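PDB 6EIO: antifreeze protein from Uncultured bacterium, which binds ice, apparently through two faces of a beta-solenoid of the bacterial ice-binding-like family, and so acts as an antifreeze protein. Local coordinates for residues 144-149 with 173-178; 26-31 with 95-100. One frame throughout, in Å; residues are numbered along the deposited sequence.

Interaction 1 of 2, residues 144-149 with 173-178; sequences SAIFVI and NIYWQV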
loop_
_atom_site.group_PDB
_atom_site.type_symbol
_atom_site.label_atom_id
_atom_site.label_comp_id
_atom_site.label_asym_id
_atom_site.label_seq_id
_atom_site.Cartn_x
_atom_site.Cartn_y
_atom_site.Cartn_z
ATOM N N SER A 144 -12.753 6.997 -11.259
ATOM C CA SER A 144 -12.161 5.784 -11.819
ATOM C C SER A 144 -10.659 5.903 -12.049
ATOM O O SER A 144 -10.023 4.911 -12.401
ATOM C CB SER A 144 -12.847 5.391 -13.139
ATOM O OG SER A 144 -12.400 6.192 -14.223
ATOM N N ALA A 145 -10.087 7.078 -11.853
ATOM C CA ALA A 145 -8.666 7.291 -12.099
ATOM C C ALA A 145 -7.793 6.337 -11.292
ATOM O O ALA A 145 -8.022 6.112 -10.103
ATOM C CB ALA A 145 -8.296 8.716 -11.707
ATOM N N ILE A 146 -6.729 5.864 -11.933
ATOM C CA ILE A 146 -5.752 4.965 -11.336
ATOM C C ILE A 146 -4.402 5.674 -11.211
ATOM O O ILE A 146 -3.985 6.424 -12.107
ATOM C CB ILE A 146 -5.612 3.677 -12.182
ATOM C CG1 ILE A 146 -6.934 2.901 -12.252
ATOM C CG2 ILE A 146 -4.470 2.795 -11.681
ATOM C CD1 ILE A 146 -7.382 2.293 -10.954
ATOM N N PHE A 147 -3.725 5.416 -10.087
ATOM C CA PHE A 147 -2.414 5.968 -9.779
ATOM C C PHE A 147 -1.493 4.810 -9.422
ATOM O O PHE A 147 -1.785 4.069 -8.480
ATOM C CB PHE A 147 -2.492 6.929 -8.581
ATOM C CG PHE A 147 -3.579 7.983 -8.644
ATOM C CD1 PHE A 147 -4.895 7.662 -8.320
ATOM C CD2 PHE A 147 -3.275 9.314 -8.948
ATOM C CE1 PHE A 147 -5.879 8.648 -8.295
ATOM C CE2 PHE A 147 -4.253 10.286 -8.903
ATOM C CZ PHE A 147 -5.555 9.950 -8.591
ATOM N N VAL A 148 -0.386 4.665 -10.163
ATOM C CA VAL A 148 0.579 3.591 -9.928
ATOM C C VAL A 148 1.941 4.226 -9.687
ATOM O O VAL A 148 2.410 5.012 -10.521
ATOM C CB VAL A 148 0.656 2.626 -11.120
ATOM C CG1 VAL A 148 1.724 1.555 -10.885
ATOM C CG2 VAL A 148 -0.708 1.998 -11.398
ATOM N N ILE A 149 2.580 3.865 -8.568
ATOM C CA ILE A 149 3.892 4.403 -8.225
ATOM C C ILE A 149 4.870 3.254 -8.066
ATOM O O ILE A 149 4.672 2.358 -7.239
ATOM C CB ILE A 149 3.864 5.264 -6.961
ATOM C CG1 ILE A 149 2.898 6.423 -7.142
ATOM C CG2 ILE A 149 5.265 5.797 -6.687
ATOM C CD1 ILE A 149 2.616 7.165 -5.870
ATOM N N ASN A 173 -7.697 2.771 -5.701
ATOM C CA ASN A 173 -7.173 3.017 -7.034
ATOM C C ASN A 173 -5.737 3.524 -7.009
ATOM O O ASN A 173 -5.231 3.977 -8.046
ATOM C CB ASN A 173 -8.076 4.026 -7.749
ATOM C CG ASN A 173 -9.433 3.450 -8.135
ATOM O OD1 ASN A 173 -9.875 2.420 -7.626
ATOM N ND2 ASN A 173 -10.098 4.134 -9.050
ATOM N N ILE A 174 -5.075 3.425 -5.853
ATOM C CA ILE A 174 -3.711 3.887 -5.646
ATOM C C ILE A 174 -2.858 2.670 -5.282
ATOM O O ILE A 174 -3.212 1.916 -4.368
ATOM C CB ILE A 174 -3.649 4.941 -4.523
ATOM C CG1 ILE A 174 -4.480 6.172 -4.886
ATOM C CG2 ILE A 174 -2.189 5.313 -4.217
ATOM C CD1 ILE A 174 -4.733 7.088 -3.706
ATOM N N TYR A 175 -1.734 2.506 -5.978
ATOM C CA TYR A 175 -0.857 1.362 -5.784
ATOM C C TYR A 175 0.578 1.839 -5.647
ATOM O O TYR A 175 1.053 2.645 -6.463
ATOM C CB TYR A 175 -0.943 0.431 -6.974
ATOM C CG TYR A 175 -2.336 -0.019 -7.326
ATOM C CD1 TYR A 175 -3.114 0.730 -8.195
ATOM C CD2 TYR A 175 -2.866 -1.193 -6.813
ATOM C CE1 TYR A 175 -4.364 0.313 -8.573
ATOM C CE2 TYR A 175 -4.125 -1.622 -7.177
ATOM C CZ TYR A 175 -4.862 -0.866 -8.089
ATOM O OH TYR A 175 -6.089 -1.269 -8.554
ATOM N N TRP A 176 1.275 1.294 -4.655
ATOM C CA TRP A 176 2.673 1.592 -4.372
ATOM C C TRP A 176 3.444 0.280 -4.498
ATOM O O TRP A 176 3.275 -0.616 -3.664
ATOM C CB TRP A 176 2.857 2.135 -2.951
ATOM C CG TRP A 176 1.948 3.241 -2.528
ATOM C CD1 TRP A 176 0.665 3.114 -2.060
ATOM C CD2 TRP A 176 2.257 4.649 -2.435
ATOM N NE1 TRP A 176 0.149 4.339 -1.725
ATOM C CE2 TRP A 176 1.106 5.293 -1.930
ATOM C CE3 TRP A 176 3.396 5.420 -2.697
ATOM C CZ2 TRP A 176 1.071 6.661 -1.677
ATOM C CZ3 TRP A 176 3.351 6.790 -2.452
ATOM C CH2 TRP A 176 2.200 7.392 -1.955
ATOM N N GLN A 177 4.284 0.163 -5.526
ATOM C CA GLN A 177 5.123 -1.008 -5.720
ATOM C C GLN A 177 6.501 -0.676 -5.149
ATOM O O GLN A 177 7.163 0.257 -5.615
ATOM C CB GLN A 177 5.186 -1.343 -7.219
ATOM C CG GLN A 177 6.141 -2.483 -7.543
ATOM C CD GLN A 177 7.558 -2.027 -7.796
ATOM O OE1 GLN A 177 7.797 -1.030 -8.493
ATOM N NE2 GLN A 177 8.512 -2.746 -7.215
ATOM N N VAL A 178 6.909 -1.425 -4.126
ATOM C CA VAL A 178 8.086 -1.107 -3.335
ATOM C C VAL A 178 9.099 -2.237 -3.512
ATOM O O VAL A 178 8.846 -3.382 -3.116
ATOM C CB VAL A 178 7.703 -0.913 -1.862
ATOM C CG1 VAL A 178 8.948 -0.670 -1.005
ATOM C CG2 VAL A 178 6.695 0.212 -1.704
#
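F147, V148 and I149 pair in parallel with I174, Y175 and W176, the strand axes only 10° apart, and four backbone hydrogen bonds alternate in direction between the two strands. F147 N gives its hydrogen to N173 O at 2.9 Å, Y175 N gives to F147 O, I149 N gives to Y175 O, and Q177 N closes the ladder on I149 O at 2.8 Å. The groups of 144-149 and 173-178 that point outward are met by the flanking strands: I146 and V148 bond to backbone atoms of G120 and Y122, I174 and W176 to T193.

Before the ladder begins, the amide of N173 adds a side-chain bond. ND2 donates to A145 O at 3.1 Å; the oxygen lies close to the amide plane, but the nitrogen stands 54° out of the carbonyl plane. A chi1 of -71° sets CG anti to the carbonyl carbon, and the amide beyond it reaches A145 O, while OD1 accepts from H235 of the C-terminal tag. I146 crosses the N173 side chain at about a right angle and sets CD1 3.7 Å from its CG.

On the face bearing F147, I174, I149 and W176, I149 CD1, in one of its two conformers, sits over the indole in a CH-pi contact, 3.9 Å from the centroid of the six-membered ring. W176 NE1 is satisfied by K191 O, and Q177 NE2 bonds S179 OG. On the other face, the edge of the Y175 ring meets I146 CG2, its CE1 4.0 Å away.

The polar backbone is thus paired along a buried strand interface, and largely apolar side chains line both faces, the chemistry expected where successive coils of a beta-solenoid stack.

Interaction 2 of 2, residues 26-31 with 95-100; sequences TPITLG and NDAAAR
R100, on the C-terminal side of helix 81-99, reaches to the loop 26-31 and grips two successive carbonyls. Its NH1 donates to T26 O at 2.8 Å, and NH2 to P27 O at 3.1 Å, both oxygens lying near the guanidinium plane. The side chain is extended from CG to NE (chi2 -178°, chi3 177°), taking NE out toward the loop.

D96, one helical turn earlier, holds the group side-on: NE bonds OD1 at 3.0 Å in a salt bridge, while NH2 meets OD2 on its syn side. The fixed guanidinium then offers a face to I28, whose CG1 lies 3.5 Å from NH2, and I28 CD1 packs on A97 CB at 3.7 Å. The close-packed part is thus buried I28 against A97 and the guanidinium face.

Toward T29 the contact loosens and water takes over. One water donates to D96 OD2 at 2.7 Å and to P27 O while accepting from T29 N; a second donates to both T29 O and D96 OD2.

Q25 OE1 gives R100 NH1 a further acceptor. I28 also touches A93 of the same helix, whereas P27 and A97 rest on Y175 and Q177 of strand 174-178, placing the loop beside both helix and strand.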
loop_
_atom_site.group_PDB
_atom_site.type_symbol
_atom_site.label_atom_id
_atom_site.label_comp_id
_atom_site.label_asym_id
_atom_site.label_seq_id
_atom_site.Cartn_x
_atom_site.Cartn_y
_atom_site.Cartn_z
ATOM N N THR A 26 -4.709 0.966 -16.278
ATOM C CA THR A 26 -5.727 0.029 -15.849
ATOM C C THR A 26 -5.511 -0.302 -14.371
ATOM O O THR A 26 -4.405 -0.153 -13.834
ATOM C CB THR A 26 -5.649 -1.264 -16.663
ATOM O OG1 THR A 26 -4.367 -1.858 -16.457
ATOM C CG2 THR A 26 -5.876 -1.004 -18.150
ATOM N N PRO A 27 -6.545 -0.782 -13.688
ATOM C CA PRO A 27 -6.334 -1.275 -12.331
ATOM C C PRO A 27 -5.319 -2.407 -12.337
ATOM O O PRO A 27 -5.095 -3.079 -13.346
ATOM C CB PRO A 27 -7.728 -1.768 -11.910
ATOM C CG PRO A 27 -8.678 -1.053 -12.820
ATOM C CD PRO A 27 -7.946 -0.918 -14.114
ATOM N N ILE A 28 -4.689 -2.604 -11.187
ATOM C CA ILE A 28 -3.794 -3.737 -10.966
ATOM C C ILE A 28 -4.598 -4.834 -10.277
ATOM O O ILE A 28 -5.014 -4.682 -9.122
ATOM C CB ILE A 28 -2.573 -3.341 -10.137
ATOM C CG1 ILE A 28 -1.754 -2.333 -10.933
ATOM C CG2 ILE A 28 -1.729 -4.576 -9.777
ATOM C CD1 ILE A 28 -0.668 -1.687 -10.141
ATOM N N THR A 29 -4.825 -5.943 -10.970
ATOM C CA THR A 29 -5.547 -7.074 -10.398
ATOM C C THR A 29 -4.779 -7.617 -9.200
ATOM O O THR A 29 -3.606 -7.979 -9.348
ATOM C CB THR A 29 -5.637 -8.155 -11.486
ATOM O OG1 THR A 29 -6.465 -7.691 -12.550
ATOM C CG2 THR A 29 -6.232 -9.432 -10.940
ATOM N N LEU A 30 -5.439 -7.713 -8.048
ATOM C CA LEU A 30 -4.861 -8.287 -6.841
ATOM C C LEU A 30 -5.317 -9.716 -6.605
ATOM O O LEU A 30 -4.828 -10.370 -5.674
ATOM C CB LEU A 30 -5.221 -7.435 -5.617
ATOM C CG LEU A 30 -4.783 -5.977 -5.702
ATOM C CD1 LEU A 30 -5.275 -5.235 -4.463
ATOM C CD2 LEU A 30 -3.277 -5.807 -5.873
ATOM N N GLY A 31 -6.232 -10.214 -7.422
ATOM C CA GLY A 31 -6.651 -11.586 -7.269
ATOM C C GLY A 31 -7.164 -11.874 -5.868
ATOM O O GLY A 31 -7.962 -11.120 -5.284
ATOM N N ASN A 95 4.655 -7.811 -10.051
ATOM C CA ASN A 95 5.339 -7.840 -11.338
ATOM C C ASN A 95 4.597 -6.992 -12.368
ATOM O O ASN A 95 5.232 -6.311 -13.189
ATOM C CB ASN A 95 5.487 -9.281 -11.825
ATOM C CG ASN A 95 6.472 -10.112 -11.022
ATOM O OD1 ASN A 95 6.361 -11.363 -11.002
ATOM N ND2 ASN A 95 7.438 -9.483 -10.406
ATOM N N ASP A 96 3.263 -7.024 -12.350
ATOM C CA ASP A 96 2.459 -6.179 -13.230
ATOM C C ASP A 96 2.787 -4.713 -12.980
ATOM O O ASP A 96 3.153 -3.961 -13.892
ATOM C CB ASP A 96 0.975 -6.512 -12.945
ATOM C CG ASP A 96 -0.035 -5.642 -13.675
ATOM O OD1 ASP A 96 0.330 -4.948 -14.631
ATOM O OD2 ASP A 96 -1.209 -5.646 -13.243
ATOM N N ALA A 97 2.700 -4.304 -11.722
ATOM C CA ALA A 97 2.982 -2.920 -11.360
ATOM C C ALA A 97 4.375 -2.506 -11.801
ATOM O O ALA A 97 4.553 -1.424 -12.364
ATOM C CB ALA A 97 2.826 -2.748 -9.849
ATOM N N ALA A 98 5.377 -3.351 -11.539
ATOM C CA ALA A 98 6.764 -2.990 -11.812
ATOM C C ALA A 98 7.063 -2.922 -13.305
ATOM O O ALA A 98 7.999 -2.223 -13.712
ATOM C CB ALA A 98 7.698 -3.999 -11.147
ATOM N N ALA A 99 6.323 -3.659 -14.128
ATOM C CA ALA A 99 6.605 -3.734 -15.553
ATOM C C ALA A 99 5.933 -2.639 -16.351
ATOM O O ALA A 99 6.271 -2.456 -17.525
ATOM C CB ALA A 99 6.150 -5.084 -16.107
ATOM N N ARG A 100 4.994 -1.906 -15.775
ATOM C CA ARG A 100 4.270 -0.929 -16.569
ATOM C C ARG A 100 5.198 0.162 -17.075
ATOM O O ARG A 100 6.088 0.619 -16.359
ATOM C CB ARG A 100 3.137 -0.337 -15.767
ATOM C CG ARG A 100 2.133 -1.404 -15.528
ATOM C CD ARG A 100 0.968 -0.915 -14.798
ATOM N NE ARG A 100 -0.013 -1.985 -14.661
ATOM C CZ ARG A 100 -1.314 -1.766 -14.563
ATOM N NH1 ARG A 100 -1.781 -0.524 -14.590
ATOM N NH2 ARG A 100 -2.156 -2.781 -14.382
HETATM O O HOH W 1 -3.876 -6.024 -13.764
HETATM O O HOH W 2 -1.834 -7.896 -11.621
#

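In the fold
Interaction 2 comes first along the chain, closing before interaction 1 opens, and their centres lie about 9 Å apart on the same side of the chain's centre. Strand 174-178 connects them. Y175 OH makes a probable, weak hydrogen bond with I28 N at 3.3 Å, and I146 CG2 comes up to T26 O. The N-terminal loop and helix 81-99 therefore lie together against the parallel strands that interaction 1 joins. Interaction 1 ties neighbouring strands within the solenoid wall, and interaction 2 joins the N-terminal loop to the helix that lies alongside that wall.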